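Local coordinates for protein lysin (PDB 6IST) that binds calcium and, as a phage lysin with a CHAP domain of the cysteine peptidase type, probably cleaves the peptidoglycan of enterococcal cell walls, at residues Q28-D31 with L32-V36; D35-Q38 with R39-W43; K226-E229 with A230-Q234. All coordinates share one frame; numbering follows the deposited sequence.

Contact 1: residues Q28-D31 with L32-V36; sequences QCMD and LTVDV. With CA (calcium ion), chain E.
In the first turns of helix 29-41 of the CHAP domain, which carries Cys-29 and the calcium ligand Asp-31 near its start, Val-34 N donates to Met-30 O at 2.8 Å, with an N-H...O angle of 162°. Asp-35 N reaches Asp-31 O at 3.0 Å, whereas Leu-32 N makes a weak bond to Cys-29 O. On one flank CG of Met-30 meets CG2 of Val-34 at 4.1 Å, the two side chains crossing at about a right angle. CG2 of Val-34 also lies 3.2 Å from Met-30 O, because its chi1 of 165° leaves that branch beside the backbone N that donates to this carbonyl. OD2 of Asp-31 binds the calcium ion at 2.5 Å and, through the anti lone pair, accepts a hydrogen bond from Gln-28 N at 2.9 Å. OD1 is held by Ala-21 N, and the carboxylates of Asp-20 and Asp-22 and the carbonyls of Trp-24 and Gly-26 complete the metal site. Cys-29 packs on His-90, and the two together with Asp-108 probably form the Cys-His-Asp triad expected of a CHAP peptidase. Calcium and two N-H groups therefore fix the Asp-31 carboxylate and probably stabilise its negative charge, tying the loop before the helix to its first turn.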
# COMPACT_ATOMS: atom_id res chain seq x y z
N GLN C 28 20.10 -18.17 -0.68
CA GLN C 28 20.71 -17.76 -1.92
C GLN C 28 21.13 -16.29 -1.90
O GLN C 28 20.78 -15.56 -0.95
CB GLN C 28 19.73 -18.00 -3.04
CG GLN C 28 19.37 -19.50 -3.17
CD GLN C 28 20.51 -20.34 -3.72
OE1 GLN C 28 21.23 -19.94 -4.65
NE2 GLN C 28 20.68 -21.53 -3.17
N CYS C 29 21.81 -15.86 -2.94
CA CYS C 29 22.27 -14.45 -2.97
C CYS C 29 21.15 -13.43 -2.98
O CYS C 29 21.16 -12.43 -2.18
CB CYS C 29 23.25 -14.23 -4.05
SG CYS C 29 22.57 -14.17 -5.74
N MET C 30 20.14 -13.68 -3.80
CA MET C 30 19.02 -12.73 -3.86
C MET C 30 18.24 -12.63 -2.54
O MET C 30 17.65 -11.57 -2.24
CB MET C 30 18.13 -13.10 -5.08
CG MET C 30 17.19 -12.05 -5.68
SD MET C 30 17.71 -10.34 -5.89
CE MET C 30 16.37 -9.70 -6.97
N ASP C 31 18.16 -13.72 -1.76
CA ASP C 31 17.54 -13.71 -0.47
C ASP C 31 18.05 -12.59 0.43
O ASP C 31 17.27 -12.01 1.13
CB ASP C 31 17.68 -15.03 0.26
CG ASP C 31 16.81 -16.12 -0.35
OD1 ASP C 31 15.57 -16.00 -0.35
OD2 ASP C 31 17.38 -17.11 -0.82
N LEU C 32 19.36 -12.33 0.43
CA LEU C 32 19.88 -11.28 1.27
C LEU C 32 19.42 -9.91 0.82
O LEU C 32 18.93 -9.10 1.62
CB LEU C 32 21.42 -11.27 1.22
CG LEU C 32 22.08 -10.17 2.06
CD1 LEU C 32 21.57 -10.32 3.47
CD2 LEU C 32 23.58 -10.35 2.03
N THR C 33 19.55 -9.66 -0.48
CA THR C 33 19.17 -8.37 -1.04
C THR C 33 17.70 -8.16 -0.82
O THR C 33 17.27 -7.07 -0.47
CB THR C 33 19.54 -8.33 -2.56
OG1 THR C 33 20.99 -8.17 -2.65
CG2 THR C 33 18.87 -7.18 -3.31
N VAL C 34 16.92 -9.19 -1.03
CA VAL C 34 15.47 -9.03 -0.86
C VAL C 34 15.11 -8.78 0.62
O VAL C 34 14.33 -7.91 0.90
CB VAL C 34 14.67 -10.24 -1.36
CG1 VAL C 34 13.24 -10.20 -0.84
CG2 VAL C 34 14.79 -10.30 -2.86
N ASP C 35 15.80 -9.44 1.54
CA ASP C 35 15.51 -9.26 2.93
C ASP C 35 15.78 -7.82 3.30
O ASP C 35 15.00 -7.17 4.00
CB ASP C 35 16.34 -10.22 3.75
CG ASP C 35 16.08 -10.08 5.27
OD1 ASP C 35 14.96 -10.36 5.76
OD2 ASP C 35 17.03 -9.68 5.97
N VAL C 36 16.99 -7.39 3.02
CA VAL C 36 17.35 -6.02 3.37
C VAL C 36 16.47 -4.95 2.73
O VAL C 36 16.01 -3.99 3.38
CB VAL C 36 18.81 -5.75 3.06
CG1 VAL C 36 19.19 -4.32 3.38
CG2 VAL C 36 19.67 -6.75 3.76
CA CA E . 15.76 -18.98 -0.53

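Contact 2: residues D35-Q38 with R39-W43; sequences DVMQ and RFFGW
Arg-39 comes back along the helix to Asp-35, one turn earlier, and its guanidinium plane stands 64° from the carboxylate plane. Arg-39 NH2 donates to the syn lone pair of Asp-35 OD1 at 2.9 Å in a salt bridge; this bond is bent, with OD1 lying 26° out of the guanidinium plane. NE adds weak bonds to both oxygens; the bond from Arg-39 NE to Asp-35 OD2 is nearly straight but long at 3.3 Å. The arginine chain is extended from CG to NE, which carries the charged group the length of the turn. Asp-35 OD2 has a further partner in Tyr-10 OH of helix 4-13. Next along the helix, Phe-40 turns its edge to Val-36 O, with CD2 4.0 Å from CG1 of Val-36, and its ring also packs on Val-7 of helix 4-13.

Here helix 29-41 ends: Gly-42 takes a positive phi of 67°, and the chain turns toward strand 43-44. Met-37 O accepts from Phe-41 N at 2.9 Å and, weakly, from Trp-43 N, while Gly-42 N makes a weak bond to Gln-38 O. Met-37 lies alongside both aromatic side chains and points the same way as they do. Bends at chi2 and chi3 bring its sulfur into two Met-aromatic contacts: Met-37 SD approaches the Phe-41 ring obliquely, 3.9 Å from CD2, and the six-membered ring of Trp-43 at its edge. CG of Met-37 packs on CE3 of Trp-43 at 3.5 Å. Phe-61 meets the rings of Phe-41 and Trp-43 edge-to-face.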
# COMPACT_ATOMS: atom_id res chain seq x y z
N ASP C 35 15.80 -9.44 1.54
CA ASP C 35 15.51 -9.26 2.93
C ASP C 35 15.78 -7.82 3.30
O ASP C 35 15.00 -7.17 4.00
CB ASP C 35 16.34 -10.22 3.75
CG ASP C 35 16.08 -10.08 5.27
OD1 ASP C 35 14.96 -10.36 5.76
OD2 ASP C 35 17.03 -9.68 5.97
N VAL C 36 16.99 -7.39 3.02
CA VAL C 36 17.35 -6.02 3.37
C VAL C 36 16.47 -4.95 2.73
O VAL C 36 16.01 -3.99 3.38
CB VAL C 36 18.81 -5.75 3.06
CG1 VAL C 36 19.19 -4.32 3.38
CG2 VAL C 36 19.67 -6.75 3.76
N MET C 37 16.20 -5.07 1.44
CA MET C 37 15.38 -4.11 0.81
C MET C 37 13.92 -4.14 1.40
O MET C 37 13.33 -3.05 1.57
CB MET C 37 15.34 -4.33 -0.70
CG MET C 37 16.55 -3.84 -1.56
SD MET C 37 17.17 -2.20 -1.29
CE MET C 37 18.47 -2.53 -0.05
N GLN C 38 13.35 -5.30 1.65
CA GLN C 38 12.02 -5.40 2.25
C GLN C 38 11.97 -4.77 3.67
O GLN C 38 11.15 -3.95 3.92
CB GLN C 38 11.56 -6.82 2.35
CG GLN C 38 11.08 -7.43 1.09
CD GLN C 38 10.38 -8.78 1.35
OE1 GLN C 38 9.26 -9.02 0.88
NE2 GLN C 38 11.00 -9.62 2.17
N ARG C 39 12.91 -5.09 4.53
CA ARG C 39 12.88 -4.57 5.90
C ARG C 39 13.09 -3.08 5.96
O ARG C 39 12.49 -2.40 6.79
CB ARG C 39 14.05 -5.10 6.70
CG ARG C 39 13.84 -6.42 7.24
CD ARG C 39 15.04 -6.82 8.10
NE ARG C 39 14.96 -8.25 8.05
CZ ARG C 39 14.12 -8.99 8.75
NH1 ARG C 39 13.35 -8.47 9.72
NH2 ARG C 39 14.12 -10.29 8.53
N PHE C 40 14.02 -2.56 5.15
CA PHE C 40 14.35 -1.16 5.26
C PHE C 40 13.59 -0.21 4.36
O PHE C 40 13.31 0.95 4.74
CB PHE C 40 15.81 -0.95 5.09
CG PHE C 40 16.61 -1.43 6.29
CD1 PHE C 40 16.85 -0.57 7.36
CD2 PHE C 40 17.08 -2.67 6.32
CE1 PHE C 40 17.50 -1.03 8.48
CE2 PHE C 40 17.71 -3.17 7.41
CZ PHE C 40 17.94 -2.35 8.50
N PHE C 41 13.29 -0.65 3.17
CA PHE C 41 12.63 0.21 2.18
C PHE C 41 11.23 -0.23 1.76
O PHE C 41 10.63 0.44 0.97
CB PHE C 41 13.51 0.28 0.96
CG PHE C 41 14.77 1.01 1.22
CD1 PHE C 41 14.76 2.36 1.27
CD2 PHE C 41 15.96 0.32 1.45
CE1 PHE C 41 15.94 3.05 1.49
CE2 PHE C 41 17.11 1.00 1.73
CZ PHE C 41 17.08 2.36 1.80
N GLY C 42 10.77 -1.35 2.25
CA GLY C 42 9.43 -1.85 1.90
C GLY C 42 9.38 -2.24 0.42
O GLY C 42 8.29 -2.32 -0.15
N TRP C 43 10.53 -2.54 -0.17
CA TRP C 43 10.63 -2.92 -1.60
C TRP C 43 10.97 -4.42 -1.64
O TRP C 43 12.00 -4.82 -1.06
CB TRP C 43 11.71 -2.14 -2.28
CG TRP C 43 11.99 -2.61 -3.73
CD1 TRP C 43 11.07 -2.98 -4.65
CD2 TRP C 43 13.23 -2.67 -4.37
NE1 TRP C 43 11.66 -3.31 -5.81
CE2 TRP C 43 13.00 -3.06 -5.69
CE3 TRP C 43 14.53 -2.36 -3.99
CZ2 TRP C 43 14.02 -3.25 -6.57
CZ3 TRP C 43 15.53 -2.56 -4.88
CH2 TRP C 43 15.29 -2.98 -6.16

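Contact 3: residues K226-E229 with A230-Q234; sequences KMME and AALPQ
Met-228 O receives two backbone N-H groups, a sound bond from Leu-232 N at 3.0 Å and a weak one from Ala-231 N. Leu-232 N stands nearly in line with the carbonyl, the C=O...N angle being 163°. The leucine side chain packs against the same oxygen, with CB and CG of Leu-232 each 3.4 Å from Met-228 O, and its CD1 lies 4.2 Å from CB of Met-228. A chi1 of -56° sets CG beside the leucine's own N, hence close to the oxygen that this N meets. One residue earlier, Met-227 O takes Ala-231 N at 2.9 Å and, weakly, Ala-230 N. These forked bonds mark the last turn of helix 223-231, and Leu-232, with a psi of 100°, leaves it. Ala-230 N also bonds Lys-226 O at 3.0 Å, keeping an i to i+4 link beside its shorter-range one. Beyond the helix the chain runs past strand 189-192, an outermost strand, within this chain, of the mixed sheet, where Leu-232 O accepts from Arg-190 NE. The charged side chains find their partners elsewhere: Glu-229 OE1 pairs with Lys-173 NZ, and Lys-226 NZ bonds His-220 O. A neighbouring protein chain covers part of this helix end, and one of its basic side chains is hydrogen-bonded to Ala-231 O.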
# COMPACT_ATOMS: atom_id res chain seq x y z
N LYS C 226 -4.95 -11.56 -7.74
CA LYS C 226 -6.37 -11.83 -8.14
C LYS C 226 -7.41 -11.26 -7.20
O LYS C 226 -8.46 -10.74 -7.66
CB LYS C 226 -6.62 -13.32 -8.42
CG LYS C 226 -5.74 -13.82 -9.54
CD LYS C 226 -6.35 -14.89 -10.41
CE LYS C 226 -5.42 -15.20 -11.58
NZ LYS C 226 -5.29 -14.04 -12.53
N MET C 227 -7.11 -11.26 -5.90
CA MET C 227 -8.03 -10.67 -4.95
C MET C 227 -8.05 -9.17 -5.13
O MET C 227 -9.13 -8.51 -5.12
CB MET C 227 -7.63 -11.04 -3.48
CG MET C 227 -7.94 -12.51 -3.13
SD MET C 227 -7.68 -13.00 -1.37
CE MET C 227 -5.94 -12.87 -1.30
N MET C 228 -6.88 -8.57 -5.26
CA MET C 228 -6.84 -7.12 -5.47
C MET C 228 -7.59 -6.77 -6.74
O MET C 228 -8.40 -5.84 -6.75
CB MET C 228 -5.36 -6.57 -5.54
CG MET C 228 -4.78 -6.25 -4.16
SD MET C 228 -3.18 -5.31 -4.19
CE MET C 228 -2.17 -6.50 -5.07
N GLU C 229 -7.41 -7.54 -7.79
CA GLU C 229 -8.02 -7.15 -9.06
C GLU C 229 -9.54 -7.32 -8.99
O GLU C 229 -10.28 -6.62 -9.69
CB GLU C 229 -7.44 -7.94 -10.24
CG GLU C 229 -5.97 -7.58 -10.50
CD GLU C 229 -5.38 -8.26 -11.72
OE1 GLU C 229 -4.53 -7.64 -12.42
OE2 GLU C 229 -5.77 -9.41 -11.99
N ALA C 230 -10.01 -8.24 -8.16
CA ALA C 230 -11.45 -8.44 -8.02
C ALA C 230 -12.10 -7.45 -7.11
O ALA C 230 -13.26 -7.19 -7.27
CB ALA C 230 -11.79 -9.84 -7.56
N ALA C 231 -11.39 -6.98 -6.10
CA ALA C 231 -11.91 -6.03 -5.17
C ALA C 231 -11.84 -4.57 -5.66
O ALA C 231 -12.63 -3.75 -5.21
CB ALA C 231 -11.21 -6.18 -3.82
N LEU C 232 -10.89 -4.24 -6.54
CA LEU C 232 -10.62 -2.85 -6.88
C LEU C 232 -10.87 -2.70 -8.37
O LEU C 232 -10.05 -3.10 -9.16
CB LEU C 232 -9.17 -2.54 -6.61
CG LEU C 232 -8.66 -2.80 -5.18
CD1 LEU C 232 -7.14 -2.73 -5.22
CD2 LEU C 232 -9.18 -1.80 -4.19
N PRO C 233 -12.02 -2.17 -8.76
CA PRO C 233 -12.24 -2.05 -10.20
C PRO C 233 -11.20 -1.18 -10.88
O PRO C 233 -10.70 -0.22 -10.31
CB PRO C 233 -13.60 -1.37 -10.31
CG PRO C 233 -14.22 -1.48 -8.94
CD PRO C 233 -13.07 -1.55 -7.98
N GLN C 234 -10.93 -1.51 -12.13
CA GLN C 234 -10.02 -0.73 -12.92
C GLN C 234 -10.68 0.55 -13.40
O GLN C 234 -11.80 0.52 -13.80
CB GLN C 234 -9.56 -1.53 -14.12
CG GLN C 234 -8.63 -0.69 -14.96
CD GLN C 234 -7.98 -1.48 -16.07
OE1 GLN C 234 -8.33 -2.62 -16.30
NE2 GLN C 234 -7.03 -0.87 -16.76

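Contacts 1 and 2 are consecutive parts of helix 29-41, sharing Asp-35 and Val-36, with centres 10 Å apart; contact 3 is the end of a different helix, its nearest atoms about 16 Å and 12 Å from them. All three are partly buried, but the centres of contacts 1 and 2 lie 9 and 8 Å from the centre of the chain and that of contact 3 lies 25 Å from it, with another protein chain covering part of it. Chemistry follows place: the helix start is organised by a metal-bound carboxylate, the helix end combines a salt bridge with aromatic and sulfur packing, and contact 3 relies mainly on backbone bonds.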